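Local coordinates for putative thiol-disulfide isomerase or thioredoxin (Salmonella enterica subsp. enterica serovar Typhimurium, PDB 3L9V), which probably catalyses the formation or exchange of disulfide bonds in other proteins as a DsbA-like thiol-disulfide oxidoreductase with a thioredoxin fold, at residues P16-F21 with H44-G49; Y155-A160 with R179-G184; R51-H56 with L73-K78; Y55-L60 with R144-V149. All coordinates share one frame; numbering follows the deposited sequence.

Interaction 1: P16-F21 with H44-G49; sequences PAVVEF and HVLPQG
The segments approach closest at A17 and L46, whose CA atoms lie 7.7 Å apart; the backbones exchange no hydrogen bond, and side chains alone close the gap. This is the return of the first beta-alpha-beta crossover of a thioredoxin fold: the chain leaves strand 18-22, passes through helices 27-35 and 38-43, and comes back along 44-49 to enter strand 52-56, the parallel neighbour of 18-22. L46 carries nearly the whole contact from the loop side. Its CB does not aim straight at the strand, but CG lies beside the backbone N (chi1 -78°) and swings the branched end inward. CD1 runs on, extended from CA, while the second methyl, CD2, does the touching. It meets V18 CG2 at 3.8 Å, ordinary van der Waals distance, the two side chains passing at a slant. V18 has CG1 opposite its backbone N (chi1 -178°), which puts CG2 on the flank met by L46. Outside the two segments, L46 also packs on M52 of strand 52-56. L182 of helix 167-182 lies against A17, V18 and P47, so the C-terminal helix covers the same apolar patch as the loop. Just before the strand the contact is slighter: the lone methyl A17 CB points toward the loop and comes no closer to L46 CD2 than 4.3 Å.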
loop_
_atom_site.group_PDB
_atom_site.type_symbol
_atom_site.label_atom_id
_atom_site.label_comp_id
_atom_site.label_asym_id
_atom_site.label_seq_id
_atom_site.Cartn_x
_atom_site.Cartn_y
_atom_site.Cartn_z
ATOM N N PRO A 16 -3.075 1.556 12.715
ATOM C CA PRO A 16 -3.122 2.893 12.136
ATOM C C PRO A 16 -4.580 3.230 11.775
ATOM O O PRO A 16 -5.363 2.309 11.583
ATOM C CB PRO A 16 -2.264 2.746 10.873
ATOM C CG PRO A 16 -1.342 1.595 11.158
ATOM C CD PRO A 16 -2.140 0.658 12.006
ATOM N N ALA A 17 -4.939 4.509 11.684
ATOM C CA ALA A 17 -6.327 4.877 11.387
ATOM C C ALA A 17 -6.794 4.299 10.067
ATOM O O ALA A 17 -7.944 3.856 9.946
ATOM C CB ALA A 17 -6.514 6.378 11.376
ATOM N N VAL A 18 -5.919 4.349 9.066
ATOM C CA VAL A 18 -6.183 3.669 7.801
ATOM C C VAL A 18 -4.988 2.820 7.416
ATOM O O VAL A 18 -3.833 3.253 7.516
ATOM C CB VAL A 18 -6.515 4.644 6.645
ATOM C CG1 VAL A 18 -6.830 3.866 5.373
ATOM C CG2 VAL A 18 -7.692 5.523 7.000
ATOM N N VAL A 19 -5.265 1.600 7.005
ATOM C CA VAL A 19 -4.252 0.702 6.480
ATOM C C VAL A 19 -4.717 0.244 5.102
ATOM O O VAL A 19 -5.880 -0.121 4.934
ATOM C CB VAL A 19 -4.098 -0.522 7.382
ATOM C CG1 VAL A 19 -3.211 -1.584 6.730
ATOM C CG2 VAL A 19 -3.560 -0.106 8.766
ATOM N N GLU A 20 -3.817 0.282 4.125
ATOM C CA GLU A 20 -4.104 -0.281 2.803
ATOM C C GLU A 20 -3.071 -1.346 2.369
ATOM O O GLU A 20 -1.880 -1.069 2.253
ATOM C CB GLU A 20 -4.211 0.834 1.762
ATOM C CG GLU A 20 -4.419 0.321 0.357
ATOM C CD GLU A 20 -4.460 1.416 -0.699
ATOM O OE1 GLU A 20 -4.636 2.611 -0.366
ATOM O OE2 GLU A 20 -4.312 1.067 -1.882
ATOM N N PHE A 21 -3.521 -2.576 2.185
ATOM C CA PHE A 21 -2.674 -3.600 1.593
ATOM C C PHE A 21 -2.806 -3.477 0.082
ATOM O O PHE A 21 -3.934 -3.376 -0.448
ATOM C CB PHE A 21 -3.081 -4.994 2.060
ATOM C CG PHE A 21 -2.770 -5.264 3.521
ATOM C CD1 PHE A 21 -3.588 -4.758 4.526
ATOM C CD2 PHE A 21 -1.658 -6.017 3.884
ATOM C CE1 PHE A 21 -3.319 -5.014 5.874
ATOM C CE2 PHE A 21 -1.363 -6.260 5.236
ATOM C CZ PHE A 21 -2.200 -5.763 6.230
ATOM N N HIS A 44 -6.884 12.992 2.838
ATOM C CA HIS A 44 -7.554 14.252 3.066
ATOM C C HIS A 44 -8.635 14.198 4.154
ATOM O O HIS A 44 -9.019 15.230 4.683
ATOM C CB HIS A 44 -8.131 14.798 1.755
ATOM C CG HIS A 44 -8.828 16.113 1.911
ATOM N ND1 HIS A 44 -10.197 16.246 1.816
ATOM C CD2 HIS A 44 -8.344 17.349 2.174
ATOM C CE1 HIS A 44 -10.525 17.513 2.003
ATOM N NE2 HIS A 44 -9.423 18.201 2.223
ATOM N N VAL A 45 -9.130 13.019 4.505
ATOM C CA VAL A 45 -10.139 12.983 5.561
ATOM C C VAL A 45 -9.586 12.396 6.848
ATOM O O VAL A 45 -10.328 12.160 7.788
ATOM C CB VAL A 45 -11.443 12.265 5.124
ATOM C CG1 VAL A 45 -12.033 12.955 3.896
ATOM C CG2 VAL A 45 -11.191 10.781 4.842
ATOM N N LEU A 46 -8.275 12.183 6.898
ATOM C CA LEU A 46 -7.667 11.677 8.119
ATOM C C LEU A 46 -7.838 12.687 9.237
ATOM O O LEU A 46 -7.494 13.843 9.069
ATOM C CB LEU A 46 -6.183 11.430 7.905
ATOM C CG LEU A 46 -5.786 10.154 7.157
ATOM C CD1 LEU A 46 -4.263 10.149 6.937
ATOM C CD2 LEU A 46 -6.239 8.921 7.919
ATOM N N PRO A 47 -8.387 12.260 10.382
ATOM C CA PRO A 47 -8.444 13.170 11.530
ATOM C C PRO A 47 -7.045 13.614 11.932
ATOM O O PRO A 47 -6.067 12.974 11.541
ATOM C CB PRO A 47 -9.054 12.298 12.627
ATOM C CG PRO A 47 -9.890 11.323 11.888
ATOM C CD PRO A 47 -9.078 10.993 10.661
ATOM N N GLN A 48 -6.948 14.703 12.688
ATOM C CA GLN A 48 -5.649 15.157 13.163
ATOM C C GLN A 48 -4.989 14.075 14.011
ATOM O O GLN A 48 -5.634 13.451 14.865
ATOM C CB GLN A 48 -5.766 16.470 13.942
ATOM C CG GLN A 48 -4.429 17.001 14.451
ATOM C CD GLN A 48 -4.522 18.417 14.984
ATOM O OE1 GLN A 48 -5.537 19.097 14.815
ATOM N NE2 GLN A 48 -3.456 18.873 15.630
ATOM N N GLY A 49 -3.709 13.826 13.745
ATOM C CA GLY A 49 -2.972 12.817 14.478
ATOM C C GLY A 49 -3.011 11.419 13.876
ATOM O O GLY A 49 -2.066 10.653 14.068
#

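Interaction 2: Y155-A160 with R179-G184; sequences YHINNA and RKLLAG
Y155 and L181 meet ring face to methyl: L181 CD2 stands over the tyrosine ring, 4.0 Å from its centroid and 15° off the ring normal, a CH-pi contact displaced a little toward the rim. Across this face the leucine runs obliquely, and its CB lies beside Y155 CD2. The other methyl is used differently. With chi2 at 176°, L181 CD1 continues the chain away from CA and slips past the ring's root, 3.8 Å from Y155 CB, to end against I157 CD1. That methyl pair, at 3.5 Å, is closer than usual van der Waals contact. The I157 and L181 side chains run antiparallel, each overtaking the other, and the turn about the CB-CG1 bond of I157 (chi2 -68°) brings its terminal methyl round to the leucine. One leucine thus fills the step between two residues placed two apart on the strand, whereas H156 between them points its CB away from the helix. Strands 148-151 and 155-157 form an antiparallel hairpin followed by helix 167-182, the beta-beta-alpha half of a thioredoxin fold, and the contact lays the last turn of that helix on the second strand. I157 also packs on Y174, V177 and V178 further back in the same helix, and W5 meets the Y155 ring edge to face. Past the strand, the chain turns in an Asx turn, A160 N donating to N158 OD1 over 2.9 Å from above the carbonyl plane. At the helix end, L181 O accepts from R152 NH2.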
loop_
_atom_site.group_PDB
_atom_site.type_symbol
_atom_site.label_atom_id
_atom_site.label_comp_id
_atom_site.label_asym_id
_atom_site.label_seq_id
_atom_site.Cartn_x
_atom_site.Cartn_y
_atom_site.Cartn_z
ATOM N N TYR A 155 -12.716 -2.154 10.263
ATOM C CA TYR A 155 -13.624 -2.150 9.110
ATOM C C TYR A 155 -12.845 -2.360 7.824
ATOM O O TYR A 155 -11.869 -1.648 7.570
ATOM C CB TYR A 155 -14.401 -0.831 9.023
ATOM C CG TYR A 155 -15.035 -0.384 10.323
ATOM C CD1 TYR A 155 -16.083 -1.104 10.899
ATOM C CD2 TYR A 155 -14.603 0.768 10.964
ATOM C CE1 TYR A 155 -16.673 -0.686 12.095
ATOM C CE2 TYR A 155 -15.180 1.191 12.156
ATOM C CZ TYR A 155 -16.211 0.455 12.713
ATOM O OH TYR A 155 -16.776 0.870 13.888
ATOM N N HIS A 156 -13.256 -3.359 7.048
ATOM C CA HIS A 156 -12.709 -3.616 5.715
ATOM C C HIS A 156 -13.632 -2.996 4.668
ATOM O O HIS A 156 -14.805 -3.332 4.596
ATOM C CB HIS A 156 -12.562 -5.120 5.466
ATOM C CG HIS A 156 -12.096 -5.463 4.080
ATOM N ND1 HIS A 156 -12.675 -6.469 3.328
ATOM C CD2 HIS A 156 -11.117 -4.942 3.309
ATOM C CE1 HIS A 156 -12.063 -6.556 2.163
ATOM N NE2 HIS A 156 -11.117 -5.630 2.118
ATOM N N ILE A 157 -13.116 -2.065 3.883
ATOM C CA ILE A 157 -13.942 -1.425 2.873
ATOM C C ILE A 157 -14.246 -2.447 1.770
ATOM O O ILE A 157 -13.373 -3.197 1.367
ATOM C CB ILE A 157 -13.283 -0.145 2.311
ATOM C CG1 ILE A 157 -12.972 0.849 3.453
ATOM C CG2 ILE A 157 -14.169 0.478 1.206
ATOM C CD1 ILE A 157 -14.239 1.483 4.149
ATOM N N ASN A 158 -15.496 -2.493 1.307
ATOM C CA ASN A 158 -15.844 -3.388 0.207
ATOM C C ASN A 158 -15.677 -2.684 -1.151
ATOM O O ASN A 158 -16.571 -1.968 -1.581
ATOM C CB ASN A 158 -17.290 -3.906 0.366
ATOM C CG ASN A 158 -17.672 -4.910 -0.718
ATOM O OD1 ASN A 158 -16.928 -5.112 -1.664
ATOM N ND2 ASN A 158 -18.834 -5.538 -0.575
ATOM N N ASN A 159 -14.545 -2.879 -1.828
ATOM C CA ASN A 159 -14.298 -2.161 -3.091
ATOM C C ASN A 159 -15.446 -2.394 -4.087
ATOM O O ASN A 159 -15.752 -1.563 -4.940
ATOM C CB ASN A 159 -13.013 -2.658 -3.762
ATOM C CG ASN A 159 -11.765 -2.515 -2.869
ATOM O OD1 ASN A 159 -11.686 -1.629 -2.025
ATOM N ND2 ASN A 159 -10.799 -3.400 -3.067
ATOM N N ALA A 160 -16.056 -3.557 -4.000
ATOM C CA ALA A 160 -16.979 -3.951 -5.048
ATOM C C ALA A 160 -18.410 -3.500 -4.731
ATOM O O ALA A 160 -19.354 -3.920 -5.397
ATOM C CB ALA A 160 -16.898 -5.449 -5.278
ATOM N N ARG A 179 -14.211 8.307 5.495
ATOM C CA ARG A 179 -14.449 9.435 6.381
ATOM C C ARG A 179 -15.467 9.071 7.486
ATOM O O ARG A 179 -15.188 9.214 8.678
ATOM C CB ARG A 179 -14.940 10.640 5.570
ATOM C CG ARG A 179 -15.143 11.952 6.388
ATOM C CD ARG A 179 -16.116 12.916 5.669
ATOM N NE ARG A 179 -17.463 12.368 5.697
ATOM C CZ ARG A 179 -18.351 12.437 4.706
ATOM N NH1 ARG A 179 -18.054 13.048 3.565
ATOM N NH2 ARG A 179 -19.549 11.890 4.869
ATOM N N LYS A 180 -16.641 8.595 7.085
ATOM C CA LYS A 180 -17.661 8.167 8.048
ATOM C C LYS A 180 -17.118 7.218 9.120
ATOM O O LYS A 180 -17.366 7.381 10.307
ATOM C CB LYS A 180 -18.827 7.512 7.314
ATOM C CG LYS A 180 -19.808 6.794 8.249
ATOM C CD LYS A 180 -21.047 6.321 7.489
ATOM C CE LYS A 180 -20.698 5.213 6.491
ATOM N NZ LYS A 180 -21.862 4.881 5.612
ATOM N N LEU A 181 -16.362 6.221 8.680
ATOM C CA LEU A 181 -15.836 5.196 9.561
ATOM C C LEU A 181 -14.715 5.701 10.460
ATOM O O LEU A 181 -14.403 5.089 11.485
ATOM C CB LEU A 181 -15.347 4.009 8.739
ATOM C CG LEU A 181 -16.440 3.197 8.042
ATOM C CD1 LEU A 181 -15.803 2.115 7.174
ATOM C CD2 LEU A 181 -17.414 2.578 9.053
ATOM N N LEU A 182 -14.104 6.812 10.067
ATOM C CA LEU A 182 -13.103 7.442 10.902
ATOM C C LEU A 182 -13.730 8.369 11.939
ATOM O O LEU A 182 -13.031 8.890 12.791
ATOM C CB LEU A 182 -12.149 8.254 10.038
ATOM C CG LEU A 182 -11.084 7.371 9.373
ATOM C CD1 LEU A 182 -10.415 8.102 8.230
ATOM C CD2 LEU A 182 -10.092 6.995 10.422
ATOM N N ALA A 183 -15.032 8.603 11.839
ATOM C CA ALA A 183 -15.695 9.558 12.738
ATOM C C ALA A 183 -15.588 9.146 14.215
ATOM O O ALA A 183 -15.515 7.965 14.536
ATOM C CB ALA A 183 -17.148 9.726 12.345
ATOM N N GLY A 184 -15.580 10.129 15.105
ATOM C CA GLY A 184 -15.526 9.850 16.529
ATOM C C GLY A 184 -14.789 10.940 17.277
ATOM O O GLY A 184 -14.065 11.720 16.665
#

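Interaction 3: R51-H56 with L73-K78; sequences RMVKYH and LAMVMK
M75, a selenomethionine, reaches from helix 73-77 to K54 and Y55 on strand 52-56, and its path explains the contact. The two elements run at 150° to each other with their axes 10.5 Å apart; of the residues in 73-78, M75 is the one that crosses this gap. CB points at the strand; CG sits beside the backbone N (chi1 -58°), and the chain stays extended through chi2, so these two carbons serve as the spacer. SE arrives opposite the strand backbone, 4.1 Å from K54 O. There the chain bends, chi3 84°, and turns CE along the strand. This methyl touches Y55 CE1 at 3.6 Å and Y55 CD1 at 3.7 Å, meeting the ring at an oblique angle with the two side chains crossing nearly perpendicularly. It also lies 3.8 Å from K54 O. Its contact with V53 CG1 is less certain, since V53 was modelled in two conformers. The K54 carbonyl is not left to apolar neighbours: W71 NE1, one turn earlier in the helix, donates a hydrogen bond to it. The K54 side chain leads away, where NZ forms salt bridges with E84 and D39. Just after the helix, K78 takes a positive phi and closes a Schellman motif. Helix 64-77 packed against an edge strand of the sheet in this way is the junction, characteristic of DsbA proteins, between the thioredoxin fold and its inserted helical domain.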
loop_
_atom_site.group_PDB
_atom_site.type_symbol
_atom_site.label_atom_id
_atom_site.label_comp_id
_atom_site.label_asym_id
_atom_site.label_seq_id
_atom_site.Cartn_x
_atom_site.Cartn_y
_atom_site.Cartn_z
ATOM N N ARG A 51 -3.055 8.355 10.953
ATOM C CA ARG A 51 -2.188 8.093 9.810
ATOM C C ARG A 51 -2.742 7.025 8.871
ATOM O O ARG A 51 -3.535 6.173 9.281
ATOM C CB ARG A 51 -0.776 7.717 10.281
ATOM C CG ARG A 51 -0.656 6.383 11.025
ATOM C CD ARG A 51 0.702 6.299 11.755
ATOM N NE ARG A 51 1.002 4.989 12.345
ATOM C CZ ARG A 51 0.356 4.465 13.388
ATOM N NH1 ARG A 51 -0.658 5.115 13.948
ATOM N NH2 ARG A 51 0.713 3.276 13.863
HETATM N N MSE A 52 -2.327 7.091 7.608
HETATM C CA MSE A 52 -2.599 6.039 6.657
HETATM C C MSE A 52 -1.265 5.390 6.387
HETATM O O MSE A 52 -0.300 6.078 6.067
HETATM C CB MSE A 52 -3.136 6.611 5.335
HETATM C CG MSE A 52 -3.277 5.553 4.236
HETATM SE SE MSE A 52 -4.124 6.309 2.646
HETATM C CE MSE A 52 -4.513 4.747 1.592
ATOM N N VAL A 53 -1.235 4.064 6.488
ATOM C CA VAL A 53 -0.048 3.274 6.226
ATOM C C VAL A 53 -0.348 2.233 5.150
ATOM O O VAL A 53 -1.426 1.634 5.157
ATOM C CB VAL A 53 0.408 2.555 7.507
ATOM C CG1 VAL A 53 1.704 1.845 7.271
ATOM C CG2 VAL A 53 0.561 3.572 8.648
ATOM N N LYS A 54 0.606 2.013 4.240
ATOM C CA LYS A 54 0.449 1.018 3.190
ATOM C C LYS A 54 1.434 -0.119 3.331
ATOM O O LYS A 54 2.639 0.065 3.586
ATOM C CB LYS A 54 0.577 1.655 1.783
ATOM C CG LYS A 54 -0.355 2.811 1.566
ATOM C CD LYS A 54 -0.340 3.267 0.112
ATOM C CE LYS A 54 -0.896 2.199 -0.802
ATOM N NZ LYS A 54 -1.074 2.642 -2.220
ATOM N N TYR A 55 0.910 -1.308 3.136
ATOM C CA TYR A 55 1.697 -2.494 3.215
ATOM C C TYR A 55 1.588 -3.243 1.915
ATOM O O TYR A 55 0.489 -3.426 1.399
ATOM C CB TYR A 55 1.173 -3.402 4.322
ATOM C CG TYR A 55 1.176 -2.781 5.703
ATOM C CD1 TYR A 55 2.336 -2.234 6.242
ATOM C CD2 TYR A 55 0.030 -2.805 6.492
ATOM C CE1 TYR A 55 2.347 -1.700 7.529
ATOM C CE2 TYR A 55 0.028 -2.276 7.780
ATOM C CZ TYR A 55 1.187 -1.729 8.289
ATOM O OH TYR A 55 1.176 -1.199 9.547
ATOM N N HIS A 56 2.727 -3.731 1.439
ATOM C CA HIS A 56 2.804 -4.499 0.201
ATOM C C HIS A 56 2.559 -5.988 0.425
ATOM O O HIS A 56 2.939 -6.547 1.462
ATOM C CB HIS A 56 4.161 -4.281 -0.488
ATOM C CG HIS A 56 4.140 -4.634 -1.935
ATOM N ND1 HIS A 56 4.567 -5.858 -2.424
ATOM C CD2 HIS A 56 3.694 -3.948 -3.019
ATOM C CE1 HIS A 56 4.386 -5.900 -3.723
ATOM N NE2 HIS A 56 3.870 -4.750 -4.119
ATOM N N LEU A 73 12.037 -1.691 2.788
ATOM C CA LEU A 73 13.217 -0.823 2.842
ATOM C C LEU A 73 12.784 0.632 2.750
ATOM O O LEU A 73 13.195 1.475 3.560
ATOM C CB LEU A 73 14.234 -1.189 1.733
ATOM C CG LEU A 73 15.474 -0.298 1.732
ATOM C CD1 LEU A 73 16.237 -0.399 3.070
ATOM C CD2 LEU A 73 16.369 -0.672 0.538
ATOM N N ALA A 74 11.932 0.923 1.765
ATOM C CA ALA A 74 11.280 2.222 1.668
ATOM C C ALA A 74 10.685 2.688 3.015
ATOM O O ALA A 74 10.877 3.822 3.428
ATOM C CB ALA A 74 10.163 2.172 0.622
HETATM N N MSE A 75 9.909 1.830 3.664
HETATM C CA MSE A 75 9.320 2.201 4.953
HETATM C C MSE A 75 10.422 2.522 5.987
HETATM O O MSE A 75 10.409 3.571 6.622
HETATM C CB MSE A 75 8.397 1.084 5.474
HETATM C CG MSE A 75 7.226 0.679 4.535
HETATM SE SE MSE A 75 6.219 -0.886 5.255
HETATM C CE MSE A 75 5.137 0.228 6.395
ATOM N N VAL A 76 11.388 1.630 6.145
ATOM C CA VAL A 76 12.486 1.913 7.072
ATOM C C VAL A 76 13.133 3.278 6.774
ATOM O O VAL A 76 13.434 4.030 7.698
ATOM C CB VAL A 76 13.531 0.796 7.060
ATOM C CG1 VAL A 76 14.791 1.217 7.847
ATOM C CG2 VAL A 76 12.930 -0.481 7.652
HETATM N N MSE A 77 13.295 3.606 5.488
HETATM C CA MSE A 77 14.001 4.821 5.069
HETATM C C MSE A 77 13.089 6.031 4.950
HETATM O O MSE A 77 13.554 7.127 4.677
HETATM C CB MSE A 77 14.715 4.623 3.717
HETATM C CG MSE A 77 15.893 3.679 3.740
HETATM SE SE MSE A 77 16.608 3.347 1.924
HETATM C CE MSE A 77 16.931 5.160 1.333
ATOM N N LYS A 78 11.791 5.842 5.160
ATOM C CA LYS A 78 10.848 6.957 5.058
ATOM C C LYS A 78 10.801 7.512 3.658
ATOM O O LYS A 78 10.697 8.733 3.461
ATOM C CB LYS A 78 11.222 8.066 6.048
ATOM C CG LYS A 78 11.177 7.579 7.493
ATOM C CD LYS A 78 11.550 8.666 8.490
ATOM C CE LYS A 78 11.505 8.113 9.912
ATOM N NZ LYS A 78 12.109 9.043 10.907
#

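Interaction 4: Y55-L60 with R144-V149; sequences YHVSLL and RGTPSV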
loop_
_atom_site.group_PDB
_atom_site.type_symbol
_atom_site.label_atom_id
_atom_site.label_comp_id
_atom_site.label_asym_id
_atom_site.label_seq_id
_atom_site.Cartn_x
_atom_site.Cartn_y
_atom_site.Cartn_z
ATOM N N TYR A 55 0.910 -1.308 3.136
ATOM C CA TYR A 55 1.697 -2.494 3.215
ATOM C C TYR A 55 1.588 -3.243 1.915
ATOM O O TYR A 55 0.489 -3.426 1.399
ATOM C CB TYR A 55 1.173 -3.402 4.322
ATOM C CG TYR A 55 1.176 -2.781 5.703
ATOM C CD1 TYR A 55 2.336 -2.234 6.242
ATOM C CD2 TYR A 55 0.030 -2.805 6.492
ATOM C CE1 TYR A 55 2.347 -1.700 7.529
ATOM C CE2 TYR A 55 0.028 -2.276 7.780
ATOM C CZ TYR A 55 1.187 -1.729 8.289
ATOM O OH TYR A 55 1.176 -1.199 9.547
ATOM N N HIS A 56 2.727 -3.731 1.439
ATOM C CA HIS A 56 2.804 -4.499 0.201
ATOM C C HIS A 56 2.559 -5.988 0.425
ATOM O O HIS A 56 2.939 -6.547 1.462
ATOM C CB HIS A 56 4.161 -4.281 -0.488
ATOM C CG HIS A 56 4.140 -4.634 -1.935
ATOM N ND1 HIS A 56 4.567 -5.858 -2.424
ATOM C CD2 HIS A 56 3.694 -3.948 -3.019
ATOM C CE1 HIS A 56 4.386 -5.900 -3.723
ATOM N NE2 HIS A 56 3.870 -4.750 -4.119
ATOM N N VAL A 57 1.907 -6.630 -0.539
ATOM C CA VAL A 57 1.590 -8.044 -0.422
ATOM C C VAL A 57 2.411 -8.820 -1.441
ATOM O O VAL A 57 2.629 -8.364 -2.564
ATOM C CB VAL A 57 0.072 -8.348 -0.590
ATOM C CG1 VAL A 57 -0.784 -7.351 0.221
ATOM C CG2 VAL A 57 -0.327 -8.350 -2.034
ATOM N N SER A 58 2.863 -9.996 -1.028
ATOM C CA SER A 58 3.876 -10.752 -1.744
ATOM C C SER A 58 3.262 -11.768 -2.668
ATOM O O SER A 58 3.919 -12.221 -3.598
ATOM C CB SER A 58 4.788 -11.467 -0.743
ATOM O OG SER A 58 5.399 -10.505 0.085
ATOM N N LEU A 59 2.002 -12.121 -2.416
ATOM C CA LEU A 59 1.426 -13.271 -3.100
ATOM C C LEU A 59 1.295 -13.082 -4.605
ATOM O O LEU A 59 1.293 -14.051 -5.360
ATOM C CB LEU A 59 0.103 -13.739 -2.460
ATOM C CG LEU A 59 -1.245 -13.016 -2.548
ATOM C CD1 LEU A 59 -1.699 -12.723 -3.976
ATOM C CD2 LEU A 59 -2.290 -13.869 -1.837
ATOM N N LEU A 60 1.206 -11.841 -5.049
ATOM C CA LEU A 60 0.881 -11.578 -6.440
ATOM C C LEU A 60 2.144 -11.327 -7.270
ATOM O O LEU A 60 3.060 -10.621 -6.824
ATOM C CB LEU A 60 -0.050 -10.368 -6.511
ATOM C CG LEU A 60 -0.914 -10.130 -7.734
ATOM C CD1 LEU A 60 -1.927 -11.261 -7.952
ATOM C CD2 LEU A 60 -1.624 -8.815 -7.540
ATOM N N ARG A 144 -7.400 -10.787 1.751
ATOM C CA ARG A 144 -7.776 -11.756 0.710
ATOM C C ARG A 144 -7.392 -11.298 -0.697
ATOM O O ARG A 144 -7.504 -12.054 -1.661
ATOM C CB ARG A 144 -9.291 -11.999 0.762
ATOM C CG ARG A 144 -9.765 -12.675 2.048
ATOM C CD ARG A 144 -11.248 -13.018 1.995
ATOM N NE ARG A 144 -12.081 -11.890 2.390
ATOM C CZ ARG A 144 -12.821 -11.176 1.547
ATOM N NH1 ARG A 144 -12.842 -11.481 0.253
ATOM N NH2 ARG A 144 -13.549 -10.162 2.001
ATOM N N GLY A 145 -6.970 -10.048 -0.816
ATOM C CA GLY A 145 -6.637 -9.484 -2.108
ATOM C C GLY A 145 -6.278 -8.024 -1.994
ATOM O O GLY A 145 -6.131 -7.491 -0.894
ATOM N N THR A 146 -6.151 -7.365 -3.136
ATOM C CA THR A 146 -5.710 -5.984 -3.153
ATOM C C THR A 146 -6.524 -5.172 -4.145
ATOM O O THR A 146 -7.049 -5.710 -5.113
ATOM C CB THR A 146 -4.231 -5.902 -3.610
ATOM O OG1 THR A 146 -4.071 -6.678 -4.805
ATOM C CG2 THR A 146 -3.279 -6.444 -2.527
ATOM N N PRO A 147 -6.629 -3.862 -3.908
ATOM C CA PRO A 147 -6.260 -3.180 -2.661
ATOM C C PRO A 147 -7.228 -3.572 -1.531
ATOM O O PRO A 147 -8.396 -3.802 -1.798
ATOM C CB PRO A 147 -6.524 -1.724 -3.009
ATOM C CG PRO A 147 -7.641 -1.814 -4.007
ATOM C CD PRO A 147 -7.233 -2.939 -4.871
ATOM N N SER A 148 -6.757 -3.665 -0.299
ATOM C CA SER A 148 -7.657 -3.920 0.819
ATOM C C SER A 148 -7.432 -2.824 1.821
ATOM O O SER A 148 -6.344 -2.735 2.409
ATOM C CB SER A 148 -7.372 -5.274 1.478
ATOM O OG SER A 148 -7.916 -6.345 0.745
ATOM N N VAL A 149 -8.440 -1.970 1.970
ATOM C CA VAL A 149 -8.393 -0.823 2.863
ATOM C C VAL A 149 -9.118 -1.145 4.175
ATOM O O VAL A 149 -10.246 -1.628 4.157
ATOM C CB VAL A 149 -9.086 0.363 2.236
ATOM C CG1 VAL A 149 -9.110 1.546 3.216
ATOM C CG2 VAL A 149 -8.396 0.739 0.900
#
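V57 and T146 meet methyl to methyl, tip to tip, beside the cis-proline loop that is a hallmark of the thioredoxin fold. T146 CG2 sits between the two branches of V57, 3.5 Å from CG2 and 3.8 Å from CG1. The hydroxyl takes the other side of the threonine: chi1 of 49° wedges OG1 between backbone N and carbonyl carbon and turns CG2 to the valine. L60 CD2 borders this OG1 at 4.2 Å, a loose contact. In the next shell, F21 and F138 pack on V57, which also shares a backbone hydrogen bond with F22. The peptide bond before P147 is cis, and both T146 and P147 touch C26, the first cysteine of a CxxC sequence at a helix start that is probably the redox site, as in relatives. The contact therefore borders that probable site; it joins the segment just after strand 52-56 to the loop that leads into strand 148-151. P147 O accepts from N159 ND2, and R144 NH2 pairs with E6 in a salt bridge. The loop is also tied to itself: S148 OG donates to G145 O over 2.7 Å, approaching from above the carbonyl plane, 49° out of it.

Overall arrangement
From the N terminus, interaction 1 closes first, joining strand 18-22 to the loop that ends the first crossover. Strand 52-56 follows and opens two contacts. Interactions 3 and 4 start from the same stretch, sharing Y55 and H56; interaction 3 closes the short loop, on helix 64-77, and interaction 4 the long one, after the chain has passed through the helical region and reached 144-149. Interaction 2 comes last, between the final hairpin strand and the C-terminal helix. All four reach one mixed sheet. Strand 18-22 is bonded to 52-56 on one side and 148-151 on the other, linking interactions 1, 3 and 4; L182 joins interactions 1 and 2, whereas interactions 2 and 3 do not touch.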